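Local coordinates for protein TetR family Transcriptional regulator (Streptococcus agalactiae 2603V/R, PDB 3KKC) that probably binds DNA through an N-terminal helix-turn-helix and regulates transcription, as a member of the TetR family of regulators, at the interface of chains A and B. Coordinates in Å, arbitrary orientation; residue numbers count along the deposited sequence, not the author numbering. Chains: chain A/B, TetR family Transcriptional regulator.

Contact 1: the interface of chains A and B. Residues chain A 154, 158, 162; chain B 138-139, 142.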
loop_
_atom_site.group_PDB
_atom_site.type_symbol
_atom_site.label_atom_id
_atom_site.label_comp_id
_atom_site.label_asym_id
_atom_site.label_seq_id
_atom_site.Cartn_x
_atom_site.Cartn_y
_atom_site.Cartn_z
ATOM N N TRP A 154 -6.798 -2.773 -7.250
ATOM C CA TRP A 154 -8.004 -3.480 -6.840
ATOM C C TRP A 154 -8.626 -4.189 -8.070
ATOM O O TRP A 154 -9.035 -5.359 -8.011
ATOM C CB TRP A 154 -8.979 -2.499 -6.150
ATOM C CG TRP A 154 -10.372 -3.006 -6.099
ATOM C CD1 TRP A 154 -10.916 -3.802 -5.136
ATOM C CD2 TRP A 154 -11.409 -2.792 -7.087
ATOM N NE1 TRP A 154 -12.234 -4.094 -5.455
ATOM C CE2 TRP A 154 -12.558 -3.491 -6.647
ATOM C CE3 TRP A 154 -11.473 -2.084 -8.290
ATOM C CZ2 TRP A 154 -13.783 -3.497 -7.379
ATOM C CZ3 TRP A 154 -12.710 -2.092 -9.037
ATOM C CH2 TRP A 154 -13.834 -2.796 -8.565
ATOM N N GLN A 158 -9.266 -8.325 -9.348
ATOM C CA GLN A 158 -10.629 -8.733 -9.654
ATOM C C GLN A 158 -10.650 -9.838 -10.703
ATOM O O GLN A 158 -9.985 -9.737 -11.738
ATOM C CB GLN A 158 -11.448 -7.535 -10.125
ATOM C CG GLN A 158 -11.727 -6.500 -9.041
ATOM C CD GLN A 158 -12.662 -7.019 -7.954
ATOM O OE1 GLN A 158 -12.235 -7.255 -6.821
ATOM N NE2 GLN A 158 -13.949 -7.200 -8.300
HETATM N N MSE A 162 -14.258 -4.987 -14.747
HETATM C CA MSE A 162 -14.949 -4.102 -15.670
HETATM C C MSE A 162 -14.058 -3.743 -16.871
HETATM O O MSE A 162 -12.837 -3.903 -16.823
HETATM C CB MSE A 162 -15.458 -2.856 -14.936
HETATM C CG MSE A 162 -14.532 -2.337 -13.854
HETATM SE SE MSE A 162 -15.347 -0.990 -12.698
HETATM C CE MSE A 162 -16.504 -2.163 -11.657
ATOM N N ASP B 138 -19.284 -2.172 -4.856
ATOM C CA ASP B 138 -17.923 -2.678 -4.649
ATOM C C ASP B 138 -16.860 -1.649 -5.032
ATOM O O ASP B 138 -15.908 -1.436 -4.287
ATOM C CB ASP B 138 -17.700 -3.996 -5.398
ATOM C CG ASP B 138 -17.831 -3.849 -6.913
ATOM O OD1 ASP B 138 -18.492 -2.893 -7.388
ATOM O OD2 ASP B 138 -17.261 -4.700 -7.633
ATOM N N PHE B 139 -17.021 -0.990 -6.176
ATOM C CA PHE B 139 -16.081 0.055 -6.539
ATOM C C PHE B 139 -16.115 1.152 -5.482
ATOM O O PHE B 139 -15.074 1.596 -4.999
ATOM C CB PHE B 139 -16.399 0.645 -7.899
ATOM C CG PHE B 139 -15.371 1.609 -8.376
ATOM C CD1 PHE B 139 -14.242 1.166 -9.026
ATOM C CD2 PHE B 139 -15.514 2.951 -8.153
ATOM C CE1 PHE B 139 -13.281 2.060 -9.449
ATOM C CE2 PHE B 139 -14.560 3.844 -8.581
ATOM C CZ PHE B 139 -13.447 3.402 -9.221
ATOM N N GLN B 142 -14.272 -0.145 -2.178
ATOM C CA GLN B 142 -12.832 -0.181 -2.358
ATOM C C GLN B 142 -12.216 1.228 -2.334
ATOM O O GLN B 142 -11.144 1.448 -1.775
ATOM C CB GLN B 142 -12.492 -0.890 -3.667
ATOM C CG GLN B 142 -11.088 -0.633 -4.147
ATOM C CD GLN B 142 -11.022 0.604 -4.983
ATOM O OE1 GLN B 142 -11.908 0.845 -5.806
ATOM N NE2 GLN B 142 -9.978 1.415 -4.778
#
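The indole of A:Trp154 lies against B:Gln142, whose aliphatic stem crosses one face of the ring while B:Asp138 and B:Phe139 meet its six-membered end. CG of B:Gln142 sits over the five-membered ring, 3.4 Å from its centroid and offset toward the rim of the indole, in a CH-pi contact; the modelled approach is tighter than real packing would allow, and its exact closeness is doubtful. With CG anti to the backbone N (chi1 163°) and a bend at chi2, the glutamine lays its stem over the ring and turns its amide to within 25° of the indole plane; OE1 then lies 3.9 Å from CE3 of A:Trp154. At the far end of the indole, CD1 of B:Phe139 comes to 3.6 Å from CZ3 of A:Trp154, the two side chains crossing obliquely. B:Asp138 is set at about a right angle to the indole and brings its carboxylate oxygen OD2 to the ring edge in plane, 3.7 Å from CZ2 of A:Trp154. The other carboxylate oxygen, OD1, accepts a hydrogen bond from the backbone N of B:Phe139 at 2.7 Å, reached from above the carboxylate plane, which may help hold the carboxylate's rotation.

In the next shell, CG of A:Gln158 lies over the centre of the opposite indole face, 3.9 Å above its plane, and the tryptophan is held between glutamine stems from both chains.

A:Trp154 belongs to the last turn of helix 137-157, whereas the chain B residues occupy the first turns of helix 137-156. The two helices run in broadly opposite directions, end against beginning, in the two-fold subunit interface, probably the dimer interface of the C-terminal helices.

Contact 2: the interface of chains A and B. Residues chain A 143, 147, 151, 171, 174-175; chain B 142-143, 147, 174-175.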
loop_
_atom_site.group_PDB
_atom_site.type_symbol
_atom_site.label_atom_id
_atom_site.label_comp_id
_atom_site.label_asym_id
_atom_site.label_seq_id
_atom_site.Cartn_x
_atom_site.Cartn_y
_atom_site.Cartn_z
ATOM N N PHE A 143 -4.207 12.576 -2.748
ATOM C CA PHE A 143 -5.442 11.805 -2.849
ATOM C C PHE A 143 -5.648 11.227 -4.255
ATOM O O PHE A 143 -6.198 10.140 -4.431
ATOM C CB PHE A 143 -6.614 12.695 -2.470
ATOM C CG PHE A 143 -7.934 11.970 -2.346
ATOM C CD1 PHE A 143 -8.439 11.623 -1.095
ATOM C CD2 PHE A 143 -8.702 11.691 -3.474
ATOM C CE1 PHE A 143 -9.677 10.978 -0.973
ATOM C CE2 PHE A 143 -9.940 11.056 -3.370
ATOM C CZ PHE A 143 -10.428 10.697 -2.126
ATOM N N SER A 147 -5.214 7.293 -5.125
ATOM C CA SER A 147 -6.479 6.627 -5.412
ATOM C C SER A 147 -6.482 6.056 -6.850
ATOM O O SER A 147 -7.200 5.101 -7.166
ATOM C CB SER A 147 -7.645 7.586 -5.227
ATOM O OG SER A 147 -7.766 8.406 -6.377
ATOM N N THR A 151 -7.171 2.215 -7.092
ATOM C CA THR A 151 -8.272 1.717 -7.911
ATOM C C THR A 151 -7.721 0.603 -8.798
ATOM O O THR A 151 -8.257 -0.511 -8.823
ATOM C CB THR A 151 -8.923 2.816 -8.775
ATOM O OG1 THR A 151 -9.684 3.684 -7.936
ATOM C CG2 THR A 151 -9.858 2.209 -9.845
ATOM N N TYR A 171 -13.828 5.906 -12.033
ATOM C CA TYR A 171 -12.792 6.585 -11.296
ATOM C C TYR A 171 -12.880 8.100 -11.480
ATOM O O TYR A 171 -12.803 8.866 -10.512
ATOM C CB TYR A 171 -11.407 6.065 -11.691
ATOM C CG TYR A 171 -10.304 6.938 -11.146
ATOM C CD1 TYR A 171 -9.872 6.814 -9.836
ATOM C CD2 TYR A 171 -9.734 7.927 -11.932
ATOM C CE1 TYR A 171 -8.878 7.642 -9.329
ATOM C CE2 TYR A 171 -8.745 8.747 -11.437
ATOM C CZ TYR A 171 -8.316 8.602 -10.141
ATOM O OH TYR A 171 -7.323 9.439 -9.682
HETATM N N MSE A 174 -15.699 9.577 -9.649
HETATM C CA MSE A 174 -15.410 9.548 -8.214
HETATM C C MSE A 174 -14.536 10.699 -7.756
HETATM O O MSE A 174 -14.683 11.173 -6.635
HETATM C CB MSE A 174 -14.777 8.230 -7.794
HETATM C CG MSE A 174 -15.779 7.170 -7.416
HETATM SE SE MSE A 174 -17.136 7.900 -6.236
HETATM C CE MSE A 174 -16.021 8.256 -4.660
ATOM N N VAL A 175 -13.640 11.154 -8.627
ATOM C CA VAL A 175 -12.674 12.180 -8.246
ATOM C C VAL A 175 -12.998 13.589 -8.728
ATOM O O VAL A 175 -12.577 14.560 -8.113
ATOM C CB VAL A 175 -11.273 11.824 -8.740
ATOM C CG1 VAL A 175 -10.828 10.517 -8.118
ATOM C CG2 VAL A 175 -11.259 11.727 -10.246
ATOM N N GLN B 142 -14.272 -0.145 -2.178
ATOM C CA GLN B 142 -12.832 -0.181 -2.358
ATOM C C GLN B 142 -12.216 1.228 -2.334
ATOM O O GLN B 142 -11.144 1.448 -1.775
ATOM C CB GLN B 142 -12.492 -0.890 -3.667
ATOM C CG GLN B 142 -11.088 -0.633 -4.147
ATOM C CD GLN B 142 -11.022 0.604 -4.983
ATOM O OE1 GLN B 142 -11.908 0.845 -5.806
ATOM N NE2 GLN B 142 -9.978 1.415 -4.778
ATOM N N PHE B 143 -12.903 2.180 -2.945
ATOM C CA PHE B 143 -12.351 3.513 -3.135
ATOM C C PHE B 143 -12.318 4.357 -1.860
ATOM O O PHE B 143 -11.351 5.075 -1.611
ATOM C CB PHE B 143 -13.175 4.238 -4.189
ATOM C CG PHE B 143 -12.666 5.595 -4.523
ATOM C CD1 PHE B 143 -11.747 5.768 -5.539
ATOM C CD2 PHE B 143 -13.117 6.705 -3.827
ATOM C CE1 PHE B 143 -11.285 7.028 -5.860
ATOM C CE2 PHE B 143 -12.657 7.971 -4.142
ATOM C CZ PHE B 143 -11.749 8.138 -5.170
ATOM N N SER B 147 -8.947 5.293 0.136
ATOM C CA SER B 147 -8.682 6.728 0.264
ATOM C C SER B 147 -8.485 7.094 1.748
ATOM O O SER B 147 -7.597 7.882 2.097
ATOM C CB SER B 147 -9.762 7.584 -0.404
ATOM O OG SER B 147 -11.043 7.331 0.149
HETATM N N MSE B 174 -13.915 15.703 -0.154
HETATM C CA MSE B 174 -13.283 15.077 -1.328
HETATM C C MSE B 174 -14.042 13.861 -1.844
HETATM O O MSE B 174 -14.019 13.590 -3.047
HETATM C CB MSE B 174 -11.843 14.621 -1.033
HETATM C CG MSE B 174 -10.690 15.397 -1.701
HETATM SE SE MSE B 174 -10.778 15.923 -3.598
HETATM C CE MSE B 174 -9.953 14.382 -4.430
ATOM N N VAL B 175 -14.657 13.091 -0.950
ATOM C CA VAL B 175 -15.416 11.921 -1.377
ATOM C C VAL B 175 -16.899 12.213 -1.514
ATOM O O VAL B 175 -17.595 11.506 -2.250
ATOM C CB VAL B 175 -15.213 10.677 -0.468
ATOM C CG1 VAL B 175 -13.732 10.341 -0.344
ATOM C CG2 VAL B 175 -15.846 10.866 0.903
#
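Helix 137-157 of chain A and helix 137-156 of chain B meet through their phenylalanines at 143, and helix 164-175 of each chain closes over the partner's ring. These two helices from each subunit pack in the four-helix arrangement typical of TetR-family dimers. A:Phe143 and B:Phe143 cross at about a right angle, with CE2 of A:Phe143 3.9 Å from CZ of B:Phe143. Both rings extend from their helices with CG anti to the backbone N (chi1 -172° in A:Phe143 and -177° in B:Phe143), which carries them across to the other chain. B:Phe143 has A:Met174 CB above one face, offset toward the rim, while the bends at chi2 and chi3 bring the methyl CE of A:Met174 to 3.4 Å from CD2 of B:Phe143. A:Thr151 OG1 lies at the edge of the same ring, in plane, and A:Ser147 CB stands 3.7 Å from CE1 of B:Phe143. The twin ring, A:Phe143, rests its CE1 3.4 Å from CB of B:Ser147 and its CZ 3.8 Å from CG1 of B:Val175. B:Met174 also approaches it, but too closely as modelled for the detail to be trusted.

Beside these rings, B:Ser147 OG gives a hydrogen bond to the backbone O of B:Phe143 at 2.9 Å, in the carbonyl plane on a lone pair. A:Thr151 OG1 instead meets O of A:Ser147 nearly head-on at 3.0 Å, tilted 22° from the carbonyl plane.

The C-alpha centres of contact 1 and contact 2 lie about 12 Å apart, and both draw on the helices beginning at residue 137 in each chain. B:Gln142 belongs to both: its stem serves contact 1, while its amide NE2 reaches toward A:Thr151 in contact 2. Contact 1 lies where the end of one helix meets the start of the other, and contact 2 nearer the middle of the pair. Two-fold symmetry repeats contact 1 with the chains exchanged, so the phenylalanine packing is flanked by a tryptophan at either end. Largely apolar packing at both patches would suit a dimer, probably the DNA-binding form.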